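Local atomic coordinates of TlmII (Streptoalloteichus hindustanus, PDB entry 4HVM), a protein that probably takes part in tallysomycin biosynthesis as a condensation-domain protein of the nonribosomal peptide synthetase type, and probably binds phosphopantetheine. Residues F63-V68 and Q142-A147; L136-H141 and M152-V157. All coordinates share one frame; numbering follows the deposited sequence.

Contact 1 of 2, residues F63-V68 and Q142-A147; sequences FPLLRV and QMLLDA
The flat groups of these segments find their partners outside the contact: the ring of Phe63 meets Tyr170 edge-to-face, and the Asp146 carboxylate bonds Ser149 through OD1, while OD2 forms a salt bridge with Arg284 and is also hydrogen-bonded to Thr297 OG1 and Leu296 N. The interface, 254 Å² of buried surface, is aliphatic, formed by Leu65, Leu66, Val68, Leu144 and Leu145.

Leu144, with CG anti to its own carbonyl carbon (chi1 -69°), points its fork at the turn 63-68. CD1 lies nearest to two carbonyls, 3.6 Å from Leu65 O and 3.7 Å from Val68 O. CD2 touches Leu65 CD1 at 3.7 Å and Val68 CG1 at 4.0 Å, as well as Leu65 O. Leu65, its CG anti to the backbone N (chi1 173°), slides past Leu144 in the opposite direction, so that Leu65 CD2 ends 3.5 Å from Leu144 O.

Leu66 starts out away from 142-147: CG is anti to the carbonyl carbon (chi1 -56°) and CD1 continues the chain outward, so CD2, the other branch, turns to Leu145 CD2 at 3.7 Å, the side chains crossing at about a right angle. The turn presenting Leu65 and Leu66 is tied by the backbone hydrogen bond Leu66 N to Phe63 O (3.0 Å). Val122 backs Leu66, Leu144 and Leu145 alike.

By sequence, residues 141-147 probably correspond to the condensation-domain HHxxxDG motif, with Gln142 and Ala147 at the second histidine and the glycine; Asp146, N-cap of helix 147-161, appears to keep its aspartate, and the Arg284 salt bridge is consistent with that in other condensation domains.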
ATOM      1  N   PHE A  63      13.101  12.048 -12.950  1.00 30.79           N
ATOM      2  CA  PHE A  63      12.876  10.650 -12.595  1.00 29.50           C
ATOM      3  C   PHE A  63      12.381   9.845 -13.791  1.00 27.70           C
ATOM      4  O   PHE A  63      11.176   9.717 -13.997  1.00 35.02           O
ATOM      5  CB  PHE A  63      11.854  10.536 -11.462  1.00 30.26           C
ATOM      6  CG  PHE A  63      12.361  11.005 -10.130  1.00 31.60           C
ATOM      7  CD1 PHE A  63      13.304  10.268  -9.431  1.00 33.95           C
ATOM      8  CD2 PHE A  63      11.873  12.170  -9.562  1.00 28.62           C
ATOM      9  CE1 PHE A  63      13.762  10.693  -8.199  1.00 32.54           C
ATOM     10  CE2 PHE A  63      12.325  12.599  -8.331  1.00 22.21           C
ATOM     11  CZ  PHE A  63      13.270  11.862  -7.648  1.00 29.53           C
ATOM     12  N   PRO A  64      13.311   9.281 -14.574  1.00 25.14           N
ATOM     13  CA  PRO A  64      12.955   8.487 -15.760  1.00 30.91           C
ATOM     14  C   PRO A  64      12.046   7.300 -15.452  1.00 38.08           C
ATOM     15  O   PRO A  64      11.399   6.780 -16.365  1.00 49.04           O
ATOM     16  CB  PRO A  64      14.310   8.001 -16.285  1.00 23.63           C
ATOM     17  CG  PRO A  64      15.267   8.178 -15.130  1.00 22.93           C
ATOM     18  CD  PRO A  64      14.767   9.369 -14.384  1.00 23.12           C
ATOM     19  N   LEU A  65      11.992   6.889 -14.189  1.00 26.49           N
ATOM     20  CA  LEU A  65      11.120   5.791 -13.789  1.00 24.75           C
ATOM     21  C   LEU A  65       9.654   6.153 -13.998  1.00 24.31           C
ATOM     22  O   LEU A  65       8.836   5.305 -14.350  1.00 33.40           O
ATOM     23  CB  LEU A  65      11.359   5.416 -12.326  1.00 16.52           C
ATOM     24  CG  LEU A  65      10.390   4.384 -11.742  1.00 29.77           C
ATOM     25  CD1 LEU A  65      10.522   3.053 -12.460  1.00 16.06           C
ATOM     26  CD2 LEU A  65      10.602   4.215 -10.252  1.00 15.13           C
ATOM     27  N   LEU A  66       9.327   7.420 -13.777  1.00 18.69           N
ATOM     28  CA  LEU A  66       7.957   7.884 -13.925  1.00 19.62           C
ATOM     29  C   LEU A  66       7.504   7.817 -15.382  1.00 27.11           C
ATOM     30  O   LEU A  66       6.310   7.730 -15.665  1.00 29.94           O
ATOM     31  CB  LEU A  66       7.823   9.310 -13.398  1.00 15.26           C
ATOM     32  CG  LEU A  66       8.264   9.535 -11.955  1.00 22.61           C
ATOM     33  CD1 LEU A  66       8.094  10.995 -11.568  1.00 23.93           C
ATOM     34  CD2 LEU A  66       7.488   8.638 -11.006  1.00 13.81           C
ATOM     35  N   ARG A  67       8.465   7.860 -16.299  1.00 30.45           N
ATOM     36  CA  ARG A  67       8.172   7.828 -17.726  1.00 28.87           C
ATOM     37  C   ARG A  67       8.387   6.433 -18.302  1.00 35.13           C
ATOM     38  O   ARG A  67       8.768   6.287 -19.463  1.00 45.29           O
ATOM     39  CB  ARG A  67       9.052   8.840 -18.463  1.00 25.64           C
ATOM     40  CG  ARG A  67       8.747  10.289 -18.119  1.00 21.20           C
ATOM     41  CD  ARG A  67       9.708  11.252 -18.800  1.00 20.85           C
ATOM     42  NE  ARG A  67      10.988  11.345 -18.103  1.00 21.24           N
ATOM     43  CZ  ARG A  67      12.148  10.924 -18.600  1.00 29.32           C
ATOM     44  NH1 ARG A  67      12.199  10.381 -19.808  1.00 33.08           N
ATOM     45  NH2 ARG A  67      13.259  11.054 -17.890  1.00 22.81           N
ATOM     46  N   VAL A  68       8.138   5.410 -17.493  1.00 26.10           N
ATOM     47  CA  VAL A  68       8.418   4.039 -17.905  1.00 19.99           C
ATOM     48  C   VAL A  68       7.169   3.258 -18.309  1.00 23.43           C
ATOM     49  O   VAL A  68       6.156   3.272 -17.611  1.00 31.92           O
ATOM     50  CB  VAL A  68       9.187   3.276 -16.799  1.00 17.87           C
ATOM     51  CG1 VAL A  68       8.994   1.773 -16.930  1.00 18.14           C
ATOM     52  CG2 VAL A  68      10.665   3.646 -16.842  1.00 44.58           C
ATOM     53  N   GLN A 142       1.169   0.680  -9.581  1.00 14.66           N
ATOM     54  CA  GLN A 142       1.876   0.198  -8.395  1.00 17.78           C
ATOM     55  C   GLN A 142       3.224  -0.451  -8.713  1.00 22.41           C
ATOM     56  O   GLN A 142       4.031  -0.682  -7.814  1.00 33.08           O
ATOM     57  CB  GLN A 142       1.006  -0.781  -7.604  1.00 11.19           C
ATOM     58  CG  GLN A 142       0.740  -2.090  -8.327  1.00 30.69           C
ATOM     59  CD  GLN A 142       0.257  -3.183  -7.395  1.00 30.29           C
ATOM     60  OE1 GLN A 142      -0.933  -3.274  -7.091  1.00 31.17           O
ATOM     61  NE2 GLN A 142       1.181  -4.020  -6.937  1.00 33.50           N
HETATM   62  N   MSE A 143       3.460  -0.747  -9.987  1.00 16.24           N
HETATM   63  CA  MSE A 143       4.728  -1.333 -10.411  1.00 18.79           C
HETATM   64  C   MSE A 143       5.778  -0.258 -10.673  1.00 21.74           C
HETATM   65  O   MSE A 143       6.906  -0.556 -11.067  1.00 20.60           O
HETATM   66  CB  MSE A 143       4.533  -2.194 -11.660  1.00 18.68           C
HETATM   67  CG  MSE A 143       3.839  -3.516 -11.397  1.00 15.79           C
HETATM   68 SE   MSE A 143       3.604  -4.574 -13.011  0.75 41.13          SE
HETATM   69  CE  MSE A 143       5.433  -4.512 -13.671  1.00 53.41           C
ATOM     70  N   LEU A 144       5.391   0.995 -10.462  1.00 12.76           N
ATOM     71  CA  LEU A 144       6.310   2.117 -10.588  1.00 20.15           C
ATOM     72  C   LEU A 144       6.499   2.799  -9.243  1.00 19.32           C
ATOM     73  O   LEU A 144       7.620   3.088  -8.839  1.00 29.16           O
ATOM     74  CB  LEU A 144       5.795   3.130 -11.613  1.00 12.94           C
ATOM     75  CG  LEU A 144       5.800   2.699 -13.082  1.00 13.75           C
ATOM     76  CD1 LEU A 144       5.538   3.891 -13.983  1.00 13.97           C
ATOM     77  CD2 LEU A 144       7.117   2.032 -13.442  1.00 14.71           C
ATOM     78  N   LEU A 145       5.392   3.051  -8.552  1.00 17.80           N
ATOM     79  CA  LEU A 145       5.429   3.728  -7.262  1.00 18.04           C
ATOM     80  C   LEU A 145       4.661   2.950  -6.199  1.00 19.11           C
ATOM     81  O   LEU A 145       3.490   2.623  -6.389  1.00 21.52           O
ATOM     82  CB  LEU A 145       4.837   5.132  -7.390  1.00 18.69           C
ATOM     83  CG  LEU A 145       5.421   6.031  -8.480  1.00 18.36           C
ATOM     84  CD1 LEU A 145       4.728   7.383  -8.487  1.00 16.47           C
ATOM     85  CD2 LEU A 145       6.917   6.196  -8.294  1.00 15.47           C
ATOM     86  N   ASP A 146       5.321   2.653  -5.083  1.00 12.74           N
ATOM     87  CA  ASP A 146       4.641   2.064  -3.938  1.00 18.23           C
ATOM     88  C   ASP A 146       4.065   3.167  -3.049  1.00 25.65           C
ATOM     89  O   ASP A 146       4.085   4.341  -3.424  1.00 19.08           O
ATOM     90  CB  ASP A 146       5.572   1.136  -3.147  1.00 25.68           C
ATOM     91  CG  ASP A 146       6.881   1.802  -2.749  1.00 30.57           C
ATOM     92  OD1 ASP A 146       6.985   3.044  -2.816  1.00 26.63           O
ATOM     93  OD2 ASP A 146       7.813   1.067  -2.357  1.00 34.77           O
ATOM     94  N   ALA A 147       3.560   2.789  -1.879  1.00 27.29           N
ATOM     95  CA  ALA A 147       2.913   3.734  -0.970  1.00 21.28           C
ATOM     96  C   ALA A 147       3.788   4.936  -0.615  1.00 20.26           C
ATOM     97  O   ALA A 147       3.332   6.080  -0.655  1.00 23.60           O
ATOM     98  CB  ALA A 147       2.459   3.014   0.297  1.00 26.60           C
TER

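Contact 2 of 2, residues L136-H141 and M152-V157; sequences LGVVAH and MVLGAV
Leu154 sits between Leu136 and Val138, and both methyls of its fork touch each, CD2 lying closer to Leu136 and CD1 to Val138. Its CG is anti to the carbonyl carbon (chi1 -71°), which lays CD2 3.5 Å from Leu136 O and 3.7 Å from Leu136 CD2, the two leucines sliding past each other in opposite directions. Val138 crosses obliquely: CG1, in the crowded position between backbone N and carbonyl carbon (chi1 57°), reaches both Leu154 CG and Leu154 CD1 at 3.7 Å. One turn further along the helix, Val157 CB meets Leu136 CD2 at 3.6 Å, and that same methyl lies 3.5 Å from Leu154 O. An alanine in place of Leu154 would remove the fork that touches both Leu136 and Val138, and would probably loosen the seating of the helix on the strand.

Strand 133-141 and helix 147-161 are successive elements of the acyltransferase-like fold of condensation domains; their local axes run roughly antiparallel (144°) and approach to 8.8 Å. Further out, the strand is gripped along both edges, Leu136 and Val138 bonding through the backbone to Leu41 and Arg39, and Gly137 to His125. Helix 49-62 packs against Val157 through Leu52, Ala56 and Val59.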
ATOM      1  N   LEU A 136      -2.247  18.967  -5.337  1.00 16.70           N
ATOM      2  CA  LEU A 136      -1.318  18.260  -6.207  1.00 14.40           C
ATOM      3  C   LEU A 136      -1.496  16.769  -5.976  1.00 17.44           C
ATOM      4  O   LEU A 136      -1.139  16.256  -4.918  1.00 27.40           O
ATOM      5  CB  LEU A 136       0.124  18.660  -5.903  1.00 15.11           C
ATOM      6  CG  LEU A 136       1.196  17.961  -6.742  1.00 24.55           C
ATOM      7  CD1 LEU A 136       1.302  18.551  -8.147  1.00 15.63           C
ATOM      8  CD2 LEU A 136       2.536  17.997  -6.032  1.00 22.83           C
ATOM      9  N   GLY A 137      -2.054  16.074  -6.958  1.00 15.93           N
ATOM     10  CA  GLY A 137      -2.329  14.659  -6.804  1.00 11.71           C
ATOM     11  C   GLY A 137      -1.523  13.788  -7.745  1.00 16.71           C
ATOM     12  O   GLY A 137      -1.097  14.235  -8.809  1.00 19.45           O
ATOM     13  N   VAL A 138      -1.311  12.539  -7.347  1.00 15.52           N
ATOM     14  CA  VAL A 138      -0.625  11.576  -8.198  1.00 10.72           C
ATOM     15  C   VAL A 138      -1.473  10.320  -8.370  1.00 21.66           C
ATOM     16  O   VAL A 138      -2.025   9.785  -7.407  1.00 20.24           O
ATOM     17  CB  VAL A 138       0.780  11.211  -7.649  1.00 10.80           C
ATOM     18  CG1 VAL A 138       0.692  10.664  -6.229  1.00 14.77           C
ATOM     19  CG2 VAL A 138       1.474  10.217  -8.564  1.00 10.85           C
ATOM     20  N   VAL A 139      -1.592   9.870  -9.613  1.00 20.41           N
ATOM     21  CA  VAL A 139      -2.284   8.625  -9.919  1.00 10.17           C
ATOM     22  C   VAL A 139      -1.298   7.692 -10.604  1.00 16.98           C
ATOM     23  O   VAL A 139      -0.923   7.918 -11.754  1.00 17.97           O
ATOM     24  CB  VAL A 139      -3.486   8.868 -10.838  1.00 10.51           C
ATOM     25  CG1 VAL A 139      -4.186   7.557 -11.149  1.00 10.50           C
ATOM     26  CG2 VAL A 139      -4.448   9.853 -10.196  1.00 10.47           C
ATOM     27  N   ALA A 140      -0.875   6.644  -9.906  1.00 10.11           N
ATOM     28  CA  ALA A 140       0.248   5.851 -10.390  1.00 12.73           C
ATOM     29  C   ALA A 140       0.051   4.342 -10.363  1.00 15.35           C
ATOM     30  O   ALA A 140      -0.615   3.798  -9.484  1.00 22.99           O
ATOM     31  CB  ALA A 140       1.511   6.223  -9.628  1.00 11.31           C
ATOM     32  N   HIS A 141       0.655   3.680 -11.343  1.00 15.09           N
ATOM     33  CA  HIS A 141       0.705   2.226 -11.401  1.00 17.03           C
ATOM     34  C   HIS A 141       1.601   1.731 -10.269  1.00 17.84           C
ATOM     35  O   HIS A 141       2.669   2.296 -10.026  1.00 28.22           O
ATOM     36  CB  HIS A 141       1.275   1.801 -12.753  1.00 24.28           C
ATOM     37  CG  HIS A 141       1.013   0.371 -13.107  1.00 22.69           C
ATOM     38  ND1 HIS A 141       1.658  -0.679 -12.491  1.00 19.99           N
ATOM     39  CD2 HIS A 141       0.188  -0.180 -14.029  1.00 18.81           C
ATOM     40  CE1 HIS A 141       1.237  -1.816 -13.014  1.00 17.88           C
ATOM     41  NE2 HIS A 141       0.344  -1.542 -13.948  1.00 14.65           N
HETATM   42  N   MSE A 152       6.833  10.721  -1.943  1.00 23.66           N
HETATM   43  CA  MSE A 152       8.174  11.174  -2.293  1.00 14.35           C
HETATM   44  C   MSE A 152       8.092  12.042  -3.541  1.00 21.48           C
HETATM   45  O   MSE A 152       8.647  13.143  -3.590  1.00 27.44           O
HETATM   46  CB  MSE A 152       9.110   9.988  -2.544  1.00 14.46           C
HETATM   47  CG  MSE A 152       9.383   9.133  -1.318  1.00 27.41           C
HETATM   48 SE   MSE A 152      10.774   7.798  -1.619  0.76 34.50          SE
HETATM   49  CE  MSE A 152      12.289   9.014  -1.711  1.00 17.73           C
ATOM     50  N   VAL A 153       7.375  11.541  -4.544  1.00 16.68           N
ATOM     51  CA  VAL A 153       7.200  12.258  -5.800  1.00 16.45           C
ATOM     52  C   VAL A 153       6.443  13.563  -5.587  1.00 22.51           C
ATOM     53  O   VAL A 153       6.848  14.610  -6.091  1.00 28.84           O
ATOM     54  CB  VAL A 153       6.459  11.399  -6.848  1.00 13.15           C
ATOM     55  CG1 VAL A 153       6.119  12.226  -8.080  1.00 13.51           C
ATOM     56  CG2 VAL A 153       7.299  10.198  -7.234  1.00 16.13           C
ATOM     57  N   LEU A 154       5.348  13.497  -4.833  1.00 22.46           N
ATOM     58  CA  LEU A 154       4.549  14.681  -4.533  1.00 23.43           C
ATOM     59  C   LEU A 154       5.361  15.716  -3.762  1.00 22.64           C
ATOM     60  O   LEU A 154       5.243  16.918  -4.006  1.00 20.47           O
ATOM     61  CB  LEU A 154       3.293  14.306  -3.742  1.00 13.08           C
ATOM     62  CG  LEU A 154       2.197  13.554  -4.499  1.00 12.13           C
ATOM     63  CD1 LEU A 154       1.035  13.217  -3.578  1.00 15.60           C
ATOM     64  CD2 LEU A 154       1.720  14.368  -5.688  1.00 12.43           C
ATOM     65  N   GLY A 155       6.181  15.243  -2.829  1.00 24.41           N
ATOM     66  CA  GLY A 155       7.041  16.122  -2.061  1.00 21.95           C
ATOM     67  C   GLY A 155       8.104  16.758  -2.934  1.00 27.63           C
ATOM     68  O   GLY A 155       8.447  17.928  -2.759  1.00 34.75           O
ATOM     69  N   ALA A 156       8.619  15.984  -3.884  1.00 17.37           N
ATOM     70  CA  ALA A 156       9.658  16.461  -4.790  1.00 25.20           C
ATOM     71  C   ALA A 156       9.166  17.599  -5.684  1.00 28.00           C
ATOM     72  O   ALA A 156       9.932  18.496  -6.038  1.00 31.77           O
ATOM     73  CB  ALA A 156      10.190  15.314  -5.637  1.00 17.96           C
ATOM     74  N   VAL A 157       7.886  17.557  -6.046  1.00 29.36           N
ATOM     75  CA  VAL A 157       7.295  18.601  -6.875  1.00 27.91           C
ATOM     76  C   VAL A 157       7.243  19.925  -6.122  1.00 32.83           C
ATOM     77  O   VAL A 157       7.578  20.975  -6.668  1.00 36.71           O
ATOM     78  CB  VAL A 157       5.882  18.216  -7.355  1.00 22.52           C
ATOM     79  CG1 VAL A 157       5.263  19.356  -8.149  1.00 18.18           C
ATOM     80  CG2 VAL A 157       5.935  16.946  -8.193  1.00 19.99           C
TER

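The two contacts lie about 10 Å apart, centre to centre, on the same side of the chain's centre, and their segments alternate in sequence: 63-68, 136-141, 142-147, 152-157. Strand 133-141, inside the five-stranded mixed sheet, runs directly into the loop of contact 1, which leads into the helix of contact 2. They also touch in space: Leu145 CD1 lies 3.6 Å from Ala140 CB and 4.0 Å from Val153 CG2, and Leu66 CD2 packs on the same Val153. One hydrophobic core thus connects strand, helix and the loop 142-147, probably the motif loop, with the turn following helix 49-62, consistent with a loop held from several directions.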